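Local coordinates for protein spectinomycin phosphotransferase (Legionella pneumophila, PDB 3I1A) that phosphorylates the antibiotic spectinomycin and so confers resistance to it, using a protein-kinase-like fold that can bind ADP and magnesium, at residues K3-A8 and A37-Q41; Q7-L11 and T25-I29; V17-I21 and I81-E85. All blocks are in the same frame, centred on the assembly; numbering follows the deposited sequence. Where two conformers were deposited one is given.

Overall arrangement
All three contacts lie in the N-terminal lobe, far from the centre of the chain, and each is partly buried. Contacts 1 and 2 share Gln7 and Ala8, and their centres are about 7 Å apart. Both set the chain's start against neighbouring strands of the five-stranded antiparallel sheet: contact 1 through two aromatic rings of strand 38-43, contact 2 through small alanines and a water on edge strand 25-29. Contact 3 takes up the far end of helix 10-19, with its centre about 17 Å from that of contact 2. Its partner is a loop, 81-85, and it differs in chemistry: a direct backbone hydrogen bond and two bridging waters accompany the apolar contacts.

Contact 1: residues K3-A8 and A37-Q41; sequences KQPIQA and AFAYQ
Gln4 runs past the rim of the Phe38 ring and the hydroxyl end of Tyr40, meeting the phenol oxygen along most of its length. Its CB is 3.4 Å from Tyr40 OH, and CG touches both that oxygen and Phe38 CD2, the latter at 4.0 Å. The chain is extended beyond CG, carrying CD past the phenol and setting Gln4 NE2 2.7 Å from Tyr40 OH, near the plane of the ring at its edge. The hydrogen bond there is weak because it is strongly bent (N-H...O 120°), and the amide and ring planes stand 72° apart. NE2 makes a second weak bond to Ile6 O, while OE1 packs on Phe28. Strand 38-43 lies between strands 25-29 and 48-55 in the antiparallel sheet of the kinase-like N-terminal lobe, and segment 3-8 runs over one face of that sheet; the Tyr40 side chain is about 7 Å from those of Phe50 and Lys52, which bind ADP. Phe38 is held on one face by two CH-pi contacts, from Pro5 CD (4.0 Å to the ring centroid) and Gln4 CA (4.2 Å to the same centroid). Lys3 touches the ring's edge instead, its CG in the ring plane 3.4 Å from Phe38 CZ, whereas the rest of the lysine chain leads off. Further along, Ala8 CB packs 4.1 Å from Tyr40 CE2.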
ATOM      1  N   LYS A   3       7.922  21.974 -13.639  1.00 42.63           N
ATOM      2  CA  LYS A   3       7.613  21.763 -12.193  1.00 40.56           C
ATOM      3  C   LYS A   3       8.833  21.195 -11.483  1.00 39.06           C
ATOM      4  O   LYS A   3       9.036  21.414 -10.284  1.00 38.86           O
ATOM      5  CB  LYS A   3       6.435  20.793 -12.047  1.00 42.06           C
ATOM      6  CG  LYS A   3       5.902  20.655 -10.633  1.00 41.88           C
ATOM      7  CD  LYS A   3       5.812  22.010  -9.949  1.00 42.53           C
ATOM      8  CE  LYS A   3       4.754  22.006  -8.857  1.00 43.28           C
ATOM      9  NZ  LYS A   3       3.382  21.888  -9.441  1.00 42.81           N
ATOM     10  N   GLN A   4       9.647  20.473 -12.242  1.00 37.06           N
ATOM     11  CA  GLN A   4      10.853  19.844 -11.714  1.00 35.11           C
ATOM     12  C   GLN A   4      11.769  20.852 -11.024  1.00 34.65           C
ATOM     13  O   GLN A   4      11.972  21.967 -11.519  1.00 34.58           O
ATOM     14  CB  GLN A   4      11.600  19.157 -12.850  1.00 34.58           C
ATOM     15  CG  GLN A   4      10.698  18.330 -13.734  1.00 33.79           C
ATOM     16  CD  GLN A   4      11.440  17.640 -14.859  1.00 33.72           C
ATOM     17  OE1 GLN A   4      10.848  17.281 -15.873  1.00 34.70           O
ATOM     18  NE2 GLN A   4      12.736  17.442 -14.682  1.00 31.83           N
ATOM     19  N   PRO A   5      12.326  20.478  -9.861  1.00 33.06           N
ATOM     20  CA  PRO A   5      13.226  21.358  -9.107  1.00 32.13           C
ATOM     21  C   PRO A   5      14.573  21.593  -9.799  1.00 30.71           C
ATOM     22  O   PRO A   5      15.254  22.587  -9.530  1.00 29.46           O
ATOM     23  CB  PRO A   5      13.379  20.635  -7.768  1.00 32.04           C
ATOM     24  CG  PRO A   5      13.192  19.194  -8.131  1.00 32.11           C
ATOM     25  CD  PRO A   5      12.046  19.239  -9.112  1.00 32.49           C
ATOM     26  N   ILE A   6      14.945  20.671 -10.682  1.00 29.82           N
ATOM     27  CA  ILE A   6      16.200  20.749 -11.426  1.00 30.19           C
ATOM     28  C   ILE A   6      16.040  20.166 -12.825  1.00 28.79           C
ATOM     29  O   ILE A   6      15.046  19.507 -13.123  1.00 29.54           O
ATOM     30  CB  ILE A   6      17.306  19.937 -10.740  1.00 31.08           C
ATOM     31  CG1 ILE A   6      16.900  18.459 -10.712  1.00 31.15           C
ATOM     32  CG2 ILE A   6      17.543  20.471  -9.332  1.00 33.69           C
ATOM     33  CD1 ILE A   6      17.907  17.556 -10.078  1.00 33.06           C
ATOM     34  N   GLN A   7      17.024  20.430 -13.683  1.00 28.36           N
ATOM     35  CA  GLN A   7      17.048  19.888 -15.035  1.00 27.88           C
ATOM     36  C   GLN A   7      17.782  18.550 -14.853  1.00 27.67           C
ATOM     37  O   GLN A   7      18.740  18.470 -14.088  1.00 25.30           O
ATOM     38  CB  GLN A   7      17.837  20.811 -15.968  1.00 27.51           C
ATOM     39  CG  GLN A   7      17.500  20.631 -17.437  1.00 29.94           C
ATOM     40  CD  GLN A   7      17.911  19.286 -17.967  1.00 29.67           C
ATOM     41  OE1 GLN A   7      17.085  18.521 -18.477  1.00 33.05           O
ATOM     42  NE2 GLN A   7      19.195  18.987 -17.859  1.00 28.69           N
ATOM     43  N   ALA A   8      17.341  17.512 -15.556  1.00 28.12           N
ATOM     44  CA  ALA A   8      17.937  16.183 -15.400  1.00 28.72           C
ATOM     45  C   ALA A   8      19.467  16.126 -15.349  1.00 28.87           C
ATOM     46  O   ALA A   8      20.045  15.367 -14.564  1.00 29.68           O
ATOM     47  CB  ALA A   8      17.418  15.253 -16.498  1.00 27.62           C
ATOM     48  N   ALA A  37       6.507  14.457  -6.176  1.00 42.25           N
ATOM     49  CA  ALA A  37       7.646  13.603  -6.491  1.00 37.73           C
ATOM     50  C   ALA A  37       7.972  13.607  -7.975  1.00 35.34           C
ATOM     51  O   ALA A  37       7.083  13.648  -8.826  1.00 35.44           O
ATOM     52  CB  ALA A  37       7.382  12.190  -6.026  1.00 37.60           C
ATOM     53  N   PHE A  38       9.264  13.573  -8.271  1.00 31.45           N
ATOM     54  CA  PHE A  38       9.741  13.552  -9.640  1.00 28.40           C
ATOM     55  C   PHE A  38      10.755  12.418  -9.728  1.00 26.02           C
ATOM     56  O   PHE A  38      11.720  12.378  -8.959  1.00 23.89           O
ATOM     57  CB  PHE A  38      10.380  14.898  -9.984  1.00 30.43           C
ATOM     58  CG  PHE A  38       9.490  16.071  -9.698  1.00 32.95           C
ATOM     59  CD1 PHE A  38       9.372  16.567  -8.406  1.00 32.28           C
ATOM     60  CD2 PHE A  38       8.737  16.656 -10.716  1.00 33.45           C
ATOM     61  CE1 PHE A  38       8.524  17.628  -8.128  1.00 35.24           C
ATOM     62  CE2 PHE A  38       7.883  17.719 -10.449  1.00 33.24           C
ATOM     63  CZ  PHE A  38       7.776  18.205  -9.153  1.00 34.12           C
ATOM     64  N   ALA A  39      10.520  11.483 -10.646  1.00 24.91           N
ATOM     65  CA  ALA A  39      11.404  10.332 -10.800  1.00 24.30           C
ATOM     66  C   ALA A  39      12.284  10.472 -12.028  1.00 24.83           C
ATOM     67  O   ALA A  39      11.868  11.026 -13.056  1.00 24.07           O
ATOM     68  CB  ALA A  39      10.581   9.042 -10.874  1.00 25.59           C
ATOM     69  N   TYR A  40      13.508   9.966 -11.907  1.00 24.15           N
ATOM     70  CA  TYR A  40      14.483  10.037 -12.980  1.00 23.65           C
ATOM     71  C   TYR A  40      15.261   8.745 -13.068  1.00 25.19           C
ATOM     72  O   TYR A  40      15.428   8.048 -12.059  1.00 24.32           O
ATOM     73  CB  TYR A  40      15.509  11.151 -12.705  1.00 22.20           C
ATOM     74  CG  TYR A  40      14.982  12.561 -12.583  1.00 20.55           C
ATOM     75  CD1 TYR A  40      14.397  13.011 -11.402  1.00 19.12           C
ATOM     76  CD2 TYR A  40      15.079  13.449 -13.663  1.00 21.37           C
ATOM     77  CE1 TYR A  40      13.913  14.313 -11.293  1.00 20.28           C
ATOM     78  CE2 TYR A  40      14.602  14.745 -13.570  1.00 21.81           C
ATOM     79  CZ  TYR A  40      14.016  15.170 -12.382  1.00 21.84           C
ATOM     80  OH  TYR A  40      13.520  16.443 -12.299  1.00 25.71           O
ATOM     81  N   GLN A  41      15.743   8.427 -14.271  1.00 25.78           N
ATOM     82  CA  GLN A  41      16.592   7.253 -14.459  1.00 27.71           C
ATOM     83  C   GLN A  41      17.980   7.821 -14.718  1.00 29.13           C
ATOM     84  O   GLN A  41      18.172   8.606 -15.656  1.00 28.95           O
ATOM     85  CB  GLN A  41      16.169   6.402 -15.665  1.00 29.06           C
ATOM     86  CG  GLN A  41      17.128   5.214 -15.901  1.00 31.29           C
ATOM     87  CD  GLN A  41      16.840   4.454 -17.190  1.00 34.54           C
ATOM     88  OE1 GLN A  41      15.728   3.979 -17.404  1.00 34.06           O
ATOM     89  NE2 GLN A  41      17.854   4.332 -18.050  1.00 35.22           N
TER

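Contact 2: residues Q7-L11 and T25-I29; sequences QAQQL and TAQFI
The start of helix 10-19 rests on strand 25-29, an outermost strand of the N-lobe sheet, where Ala8 and Leu11 close on Ala26. The methyl groups and carbonyls of the two alanines meet reciprocally: Ala26 CB lies 3.5 Å from Ala8 O, and Ala8 CB lies 3.7 Å from Ala26 O. Leu11, one turn on, brings its CB to 4.4 Å from Ala26 CB, so that the strand methyl sits against both helix-side residues. Such small side chains let the backbones come near each other. The helix-side chain is shaped by a type I turn from Gln7 to Gln10, continued by the bond from Leu11 N to Ala8 O (2.9 Å). A side chain adds to it: Gln10 OE1 accepts a nearly straight hydrogen bond from Gln7 N (2.9 Å, N-H...O 174°), with the donor tilted 24° from the carbonyl plane. Thr25, Gln27 and Ile29 use their backbones to pair with strand 38-43, and Ala26 between them has its N-H turned to the other side, where a water accepts it at 2.9 Å from Ala26 N. Thr25 OG1 also binds this water. Gln9, bent at chi2 (-48°), swings its amide toward the strand, and in the conformer given its OE1 takes a hydrogen bond from the same water at 3.0 Å; since Gln9 and Thr25 each have two deposited conformers, this bridge may be only partly formed. Gln9 OE1 and Ala26 O, both acceptors, cannot bond each other directly. No direct hydrogen bond joins the two segments, so this join rests mainly on van der Waals contact round Ala26, with a water bridge at its rim that may be only partly occupied.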
ATOM      1  N   GLN A   7      17.024  20.430 -13.683  1.00 28.36           N
ATOM      2  CA  GLN A   7      17.048  19.888 -15.035  1.00 27.88           C
ATOM      3  C   GLN A   7      17.782  18.550 -14.853  1.00 27.67           C
ATOM      4  O   GLN A   7      18.740  18.470 -14.088  1.00 25.30           O
ATOM      5  CB  GLN A   7      17.837  20.811 -15.968  1.00 27.51           C
ATOM      6  CG  GLN A   7      17.500  20.631 -17.437  1.00 29.94           C
ATOM      7  CD  GLN A   7      17.911  19.286 -17.967  1.00 29.67           C
ATOM      8  OE1 GLN A   7      17.085  18.521 -18.477  1.00 33.05           O
ATOM      9  NE2 GLN A   7      19.195  18.987 -17.859  1.00 28.69           N
ATOM     10  N   ALA A   8      17.341  17.512 -15.556  1.00 28.12           N
ATOM     11  CA  ALA A   8      17.937  16.183 -15.400  1.00 28.72           C
ATOM     12  C   ALA A   8      19.467  16.126 -15.349  1.00 28.87           C
ATOM     13  O   ALA A   8      20.045  15.367 -14.564  1.00 29.68           O
ATOM     14  CB  ALA A   8      17.418  15.253 -16.498  1.00 27.62           C
ATOM     15  N   GLN A   9      20.126  16.921 -16.183  0.75 29.62           N
ATOM     16  CA  GLN A   9      21.579  16.927 -16.212  0.75 27.96           C
ATOM     17  C   GLN A   9      22.213  17.493 -14.946  0.75 27.17           C
ATOM     18  O   GLN A   9      23.395  17.290 -14.687  0.75 27.18           O
ATOM     19  CB  GLN A   9      22.062  17.665 -17.460  0.75 29.94           C
ATOM     20  CG  GLN A   9      21.496  17.047 -18.728  0.75 32.34           C
ATOM     21  CD  GLN A   9      21.660  15.536 -18.751  0.75 33.32           C
ATOM     22  OE1 GLN A   9      20.960  14.835 -19.477  0.75 34.21           O
ATOM     23  NE2 GLN A   9      22.595  15.029 -17.956  0.75 34.25           N
ATOM     24  N   GLN A  10      21.423  18.196 -14.140  1.00 26.64           N
ATOM     25  CA  GLN A  10      21.934  18.724 -12.883  1.00 23.69           C
ATOM     26  C   GLN A  10      22.132  17.551 -11.926  1.00 22.76           C
ATOM     27  O   GLN A  10      22.833  17.669 -10.933  1.00 21.32           O
ATOM     28  CB  GLN A  10      20.966  19.750 -12.284  1.00 23.91           C
ATOM     29  CG  GLN A  10      21.201  21.149 -12.824  1.00 22.87           C
ATOM     30  CD  GLN A  10      20.233  22.170 -12.273  1.00 18.20           C
ATOM     31  OE1 GLN A  10      19.080  22.250 -12.716  1.00 20.15           O
ATOM     32  NE2 GLN A  10      20.692  22.966 -11.314  1.00 19.15           N
ATOM     33  N   LEU A  11      21.506  16.417 -12.234  1.00 23.61           N
ATOM     34  CA  LEU A  11      21.656  15.228 -11.392  1.00 25.20           C
ATOM     35  C   LEU A  11      23.041  14.663 -11.475  1.00 26.34           C
ATOM     36  O   LEU A  11      23.503  13.991 -10.545  1.00 26.84           O
ATOM     37  CB  LEU A  11      20.674  14.118 -11.791  1.00 24.37           C
ATOM     38  CG  LEU A  11      19.325  14.118 -11.085  1.00 23.75           C
ATOM     39  CD1 LEU A  11      18.529  12.959 -11.626  1.00 21.87           C
ATOM     40  CD2 LEU A  11      19.489  13.970  -9.565  1.00 21.88           C
ATOM     41  N   THR A  25      24.335   9.551 -18.010  0.75 34.48           N
ATOM     42  CA  THR A  25      23.077   9.900 -18.648  0.75 35.29           C
ATOM     43  C   THR A  25      21.930   9.863 -17.642  0.75 33.86           C
ATOM     44  O   THR A  25      21.791   8.911 -16.874  0.75 32.52           O
ATOM     45  CB  THR A  25      22.774   8.937 -19.832  0.75 36.39           C
ATOM     46  OG1 THR A  25      21.722   9.481 -20.640  0.75 38.22           O
ATOM     47  CG2 THR A  25      22.366   7.570 -19.321  0.75 36.54           C
ATOM     48  N   ALA A  26      21.119  10.915 -17.651  1.00 33.04           N
ATOM     49  CA  ALA A  26      19.978  11.026 -16.746  1.00 32.18           C
ATOM     50  C   ALA A  26      18.756  11.476 -17.538  1.00 31.90           C
ATOM     51  O   ALA A  26      18.841  12.364 -18.378  1.00 33.52           O
ATOM     52  CB  ALA A  26      20.276  12.018 -15.633  1.00 31.66           C
ATOM     53  N   GLN A  27      17.614  10.870 -17.255  1.00 30.74           N
ATOM     54  CA  GLN A  27      16.406  11.198 -17.985  1.00 31.54           C
ATOM     55  C   GLN A  27      15.173  11.214 -17.082  1.00 30.53           C
ATOM     56  O   GLN A  27      14.998  10.331 -16.240  1.00 30.36           O
ATOM     57  CB  GLN A  27      16.234  10.174 -19.113  1.00 34.20           C
ATOM     58  CG  GLN A  27      15.045  10.390 -20.008  1.00 37.37           C
ATOM     59  CD  GLN A  27      14.980   9.356 -21.115  1.00 39.50           C
ATOM     60  OE1 GLN A  27      15.929   9.196 -21.890  1.00 40.72           O
ATOM     61  NE2 GLN A  27      13.857   8.649 -21.201  1.00 41.05           N
ATOM     62  N   PHE A  28      14.325  12.223 -17.256  1.00 30.08           N
ATOM     63  CA  PHE A  28      13.105  12.330 -16.455  1.00 30.85           C
ATOM     64  C   PHE A  28      12.166  11.199 -16.831  1.00 32.35           C
ATOM     65  O   PHE A  28      12.026  10.888 -18.010  1.00 31.30           O
ATOM     66  CB  PHE A  28      12.412  13.668 -16.715  1.00 29.37           C
ATOM     67  CG  PHE A  28      11.081  13.816 -16.021  1.00 31.44           C
ATOM     68  CD1 PHE A  28      10.974  13.664 -14.642  1.00 30.77           C
ATOM     69  CD2 PHE A  28       9.932  14.130 -16.750  1.00 31.26           C
ATOM     70  CE1 PHE A  28       9.745  13.824 -13.990  1.00 31.09           C
ATOM     71  CE2 PHE A  28       8.698  14.293 -16.110  1.00 30.71           C
ATOM     72  CZ  PHE A  28       8.610  14.138 -14.720  1.00 31.27           C
ATOM     73  N   ILE A  29      11.532  10.589 -15.830  1.00 34.68           N
ATOM     74  CA  ILE A  29      10.590   9.491 -16.044  1.00 38.10           C
ATOM     75  C   ILE A  29       9.173  10.041 -15.910  1.00 40.81           C
ATOM     76  O   ILE A  29       8.732  10.370 -14.809  1.00 40.54           O
ATOM     77  CB  ILE A  29      10.760   8.374 -14.990  1.00 38.24           C
ATOM     78  CG1 ILE A  29      12.169   7.787 -15.062  1.00 37.81           C
ATOM     79  CG2 ILE A  29       9.716   7.286 -15.214  1.00 38.75           C
ATOM     80  CD1 ILE A  29      12.429   6.740 -14.019  1.00 36.23           C
TER
HETATM   81  O   HOH W   1      21.604  12.014 -20.250  1.00 43.65           O

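Contact 3: residues V17-I21 and I81-E85; sequences VHYGI and IHTLE
Leu84 N gives the one direct hydrogen bond between the segments, to His18 O, at 2.9 Å and nearly straight (N-H...O 164°). Two waters add polar bridges. One donates to Tyr19 O (2.8 Å from the water) and also to His82 O; the other lies between Tyr19 OH and Ile81 O, bonded to both. The bond from Leu84 N and the first water take up His18 O and Tyr19 O at the end of helix 10-19, which ends at Tyr19; Gly20, next in the chain, leaves helical geometry with a positive phi of 72°. The loop 81-85 thus closes over the helix end in the N-terminal lobe, and its Ile81 also packs on Pro101, a residue that binds AMP and ADP. The remaining contacts are van der Waals. The Tyr19 ring meets Ile81 O at its edge, in plane, with CE2 3.5 Å from that oxygen, while Thr83 CB stands over one ring face, offset toward the rim. Thr83 CG2, anti to its own carbonyl carbon, touches Tyr19 CE2 at 3.7 Å; OG1, on another branch, accepts from Lys87 N. Leu84 spreads its two methyls along the helix end, CD1 against Val17 O and Gly20 N, and CD2 3.7 Å from Tyr19 O. Ile81 CG2 adds two looser apolar contacts, 4.2 Å from Tyr19 CD2 and 4.3 Å from Ile21 CD1.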
ATOM      1  N   VAL A  17      28.629  14.695  -6.332  1.00 22.47           N
ATOM      2  CA  VAL A  17      28.907  15.390  -5.078  1.00 24.56           C
ATOM      3  C   VAL A  17      28.435  14.666  -3.821  1.00 24.87           C
ATOM      4  O   VAL A  17      29.222  14.415  -2.900  1.00 24.34           O
ATOM      5  CB  VAL A  17      28.288  16.812  -5.117  1.00 25.46           C
ATOM      6  CG1 VAL A  17      28.298  17.461  -3.730  1.00 27.65           C
ATOM      7  CG2 VAL A  17      29.064  17.680  -6.093  1.00 26.16           C
ATOM      8  N   HIS A  18      27.163  14.283  -3.791  1.00 23.57           N
ATOM      9  CA  HIS A  18      26.591  13.667  -2.599  1.00 21.11           C
ATOM     10  C   HIS A  18      26.645  12.168  -2.448  1.00 19.68           C
ATOM     11  O   HIS A  18      26.479  11.652  -1.346  1.00 18.73           O
ATOM     12  CB  HIS A  18      25.131  14.126  -2.476  1.00 22.76           C
ATOM     13  CG  HIS A  18      24.986  15.610  -2.421  1.00 25.44           C
ATOM     14  ND1 HIS A  18      25.386  16.350  -1.331  1.00 27.21           N
ATOM     15  CD2 HIS A  18      24.520  16.497  -3.330  1.00 25.54           C
ATOM     16  CE1 HIS A  18      25.175  17.631  -1.570  1.00 26.64           C
ATOM     17  NE2 HIS A  18      24.652  17.749  -2.778  1.00 28.48           N
ATOM     18  N   TYR A  19      26.841  11.466  -3.557  1.00 16.22           N
ATOM     19  CA  TYR A  19      26.867  10.016  -3.535  1.00 18.15           C
ATOM     20  C   TYR A  19      28.170   9.426  -4.065  1.00 18.23           C
ATOM     21  O   TYR A  19      28.429   8.226  -3.887  1.00 20.96           O
ATOM     22  CB  TYR A  19      25.697   9.467  -4.360  1.00 15.09           C
ATOM     23  CG  TYR A  19      24.329   9.737  -3.750  1.00 15.96           C
ATOM     24  CD1 TYR A  19      23.656  10.929  -3.987  1.00 16.21           C
ATOM     25  CD2 TYR A  19      23.722   8.784  -2.932  1.00 16.81           C
ATOM     26  CE1 TYR A  19      22.377  11.165  -3.413  1.00 17.10           C
ATOM     27  CE2 TYR A  19      22.473   9.005  -2.358  1.00 16.55           C
ATOM     28  CZ  TYR A  19      21.808  10.188  -2.601  1.00 16.33           C
ATOM     29  OH  TYR A  19      20.561  10.370  -2.021  1.00 17.49           O
ATOM     30  N   GLY A  20      28.970  10.264  -4.714  1.00 21.02           N
ATOM     31  CA  GLY A  20      30.232   9.793  -5.272  1.00 19.49           C
ATOM     32  C   GLY A  20      30.014   8.904  -6.483  1.00 21.57           C
ATOM     33  O   GLY A  20      30.881   8.096  -6.836  1.00 20.28           O
ATOM     34  N   ILE A  21      28.863   9.057  -7.134  1.00 19.79           N
ATOM     35  CA  ILE A  21      28.541   8.249  -8.292  1.00 19.05           C
ATOM     36  C   ILE A  21      28.657   9.015  -9.609  1.00 20.98           C
ATOM     37  O   ILE A  21      28.163  10.147  -9.729  1.00 19.31           O
ATOM     38  CB  ILE A  21      27.117   7.686  -8.184  1.00 20.78           C
ATOM     39  CG1 ILE A  21      26.985   6.784  -6.950  1.00 21.91           C
ATOM     40  CG2 ILE A  21      26.772   6.922  -9.455  1.00 21.69           C
ATOM     41  CD1 ILE A  21      25.493   6.486  -6.601  1.00 25.40           C
ATOM     42  N   ILE A  81      20.156   4.101  -1.770  1.00 19.45           N
ATOM     43  CA  ILE A  81      21.613   4.049  -1.822  1.00 19.35           C
ATOM     44  C   ILE A  81      22.052   5.076  -0.760  1.00 19.79           C
ATOM     45  O   ILE A  81      21.454   6.147  -0.653  1.00 18.50           O
ATOM     46  CB  ILE A  81      22.130   4.513  -3.214  1.00 20.20           C
ATOM     47  CG1 ILE A  81      21.662   3.551  -4.311  1.00 23.37           C
ATOM     48  CG2 ILE A  81      23.660   4.624  -3.205  1.00 20.97           C
ATOM     49  CD1 ILE A  81      22.096   2.120  -4.097  1.00 23.82           C
ATOM     50  N   HIS A  82      23.070   4.758   0.038  1.00 18.50           N
ATOM     51  CA  HIS A  82      23.546   5.680   1.061  1.00 20.29           C
ATOM     52  C   HIS A  82      24.301   6.854   0.463  1.00 19.28           C
ATOM     53  O   HIS A  82      25.034   6.682  -0.524  1.00 19.61           O
ATOM     54  CB  HIS A  82      24.540   4.988   1.998  1.00 21.99           C
ATOM     55  CG  HIS A  82      23.934   3.967   2.900  1.00 26.68           C
ATOM     56  ND1 HIS A  82      22.809   3.247   2.570  1.00 26.92           N
ATOM     57  CD2 HIS A  82      24.353   3.485   4.093  1.00 27.64           C
ATOM     58  CE1 HIS A  82      22.559   2.363   3.518  1.00 28.54           C
ATOM     59  NE2 HIS A  82      23.482   2.487   4.454  1.00 30.16           N
ATOM     60  N   THR A  83      24.154   8.035   1.064  1.00 18.80           N
ATOM     61  CA  THR A  83      24.907   9.202   0.612  1.00 20.15           C
ATOM     62  C   THR A  83      26.310   8.985   1.173  1.00 21.22           C
ATOM     63  O   THR A  83      26.516   8.048   1.937  1.00 22.39           O
ATOM     64  CB  THR A  83      24.376  10.505   1.193  1.00 21.36           C
ATOM     65  OG1 THR A  83      24.656  10.553   2.604  1.00 19.30           O
ATOM     66  CG2 THR A  83      22.871  10.615   0.945  1.00 17.25           C
ATOM     67  N   LEU A  84      27.264   9.831   0.802  1.00 23.21           N
ATOM     68  CA  LEU A  84      28.628   9.665   1.299  1.00 25.67           C
ATOM     69  C   LEU A  84      28.694   9.838   2.813  1.00 28.19           C
ATOM     70  O   LEU A  84      29.607   9.297   3.455  1.00 29.67           O
ATOM     71  CB  LEU A  84      29.588  10.635   0.595  1.00 24.06           C
ATOM     72  CG  LEU A  84      29.853  10.257  -0.873  1.00 25.86           C
ATOM     73  CD1 LEU A  84      30.681  11.339  -1.568  1.00 22.78           C
ATOM     74  CD2 LEU A  84      30.551   8.895  -0.931  1.00 25.31           C
ATOM     75  N   GLU A  85      27.728  10.564   3.379  1.00 29.99           N
ATOM     76  CA  GLU A  85      27.671  10.780   4.835  1.00 29.98           C
ATOM     77  C   GLU A  85      26.877   9.637   5.488  1.00 28.79           C
ATOM     78  O   GLU A  85      26.494   9.702   6.668  1.00 27.79           O
ATOM     79  CB  GLU A  85      26.988  12.113   5.164  1.00 32.80           C
ATOM     80  CG  GLU A  85      27.560  13.327   4.444  1.00 37.51           C
ATOM     81  CD  GLU A  85      26.812  14.616   4.776  1.00 39.02           C
ATOM     82  OE1 GLU A  85      25.562  14.623   4.750  1.00 40.33           O
ATOM     83  OE2 GLU A  85      27.476  15.635   5.056  1.00 42.79           O
TER
HETATM   84  O   HOH W   2      19.420   8.004  -1.192  1.00 15.91           O
HETATM   85  O   HOH W   3      27.741   7.229  -1.352  1.00 36.46           O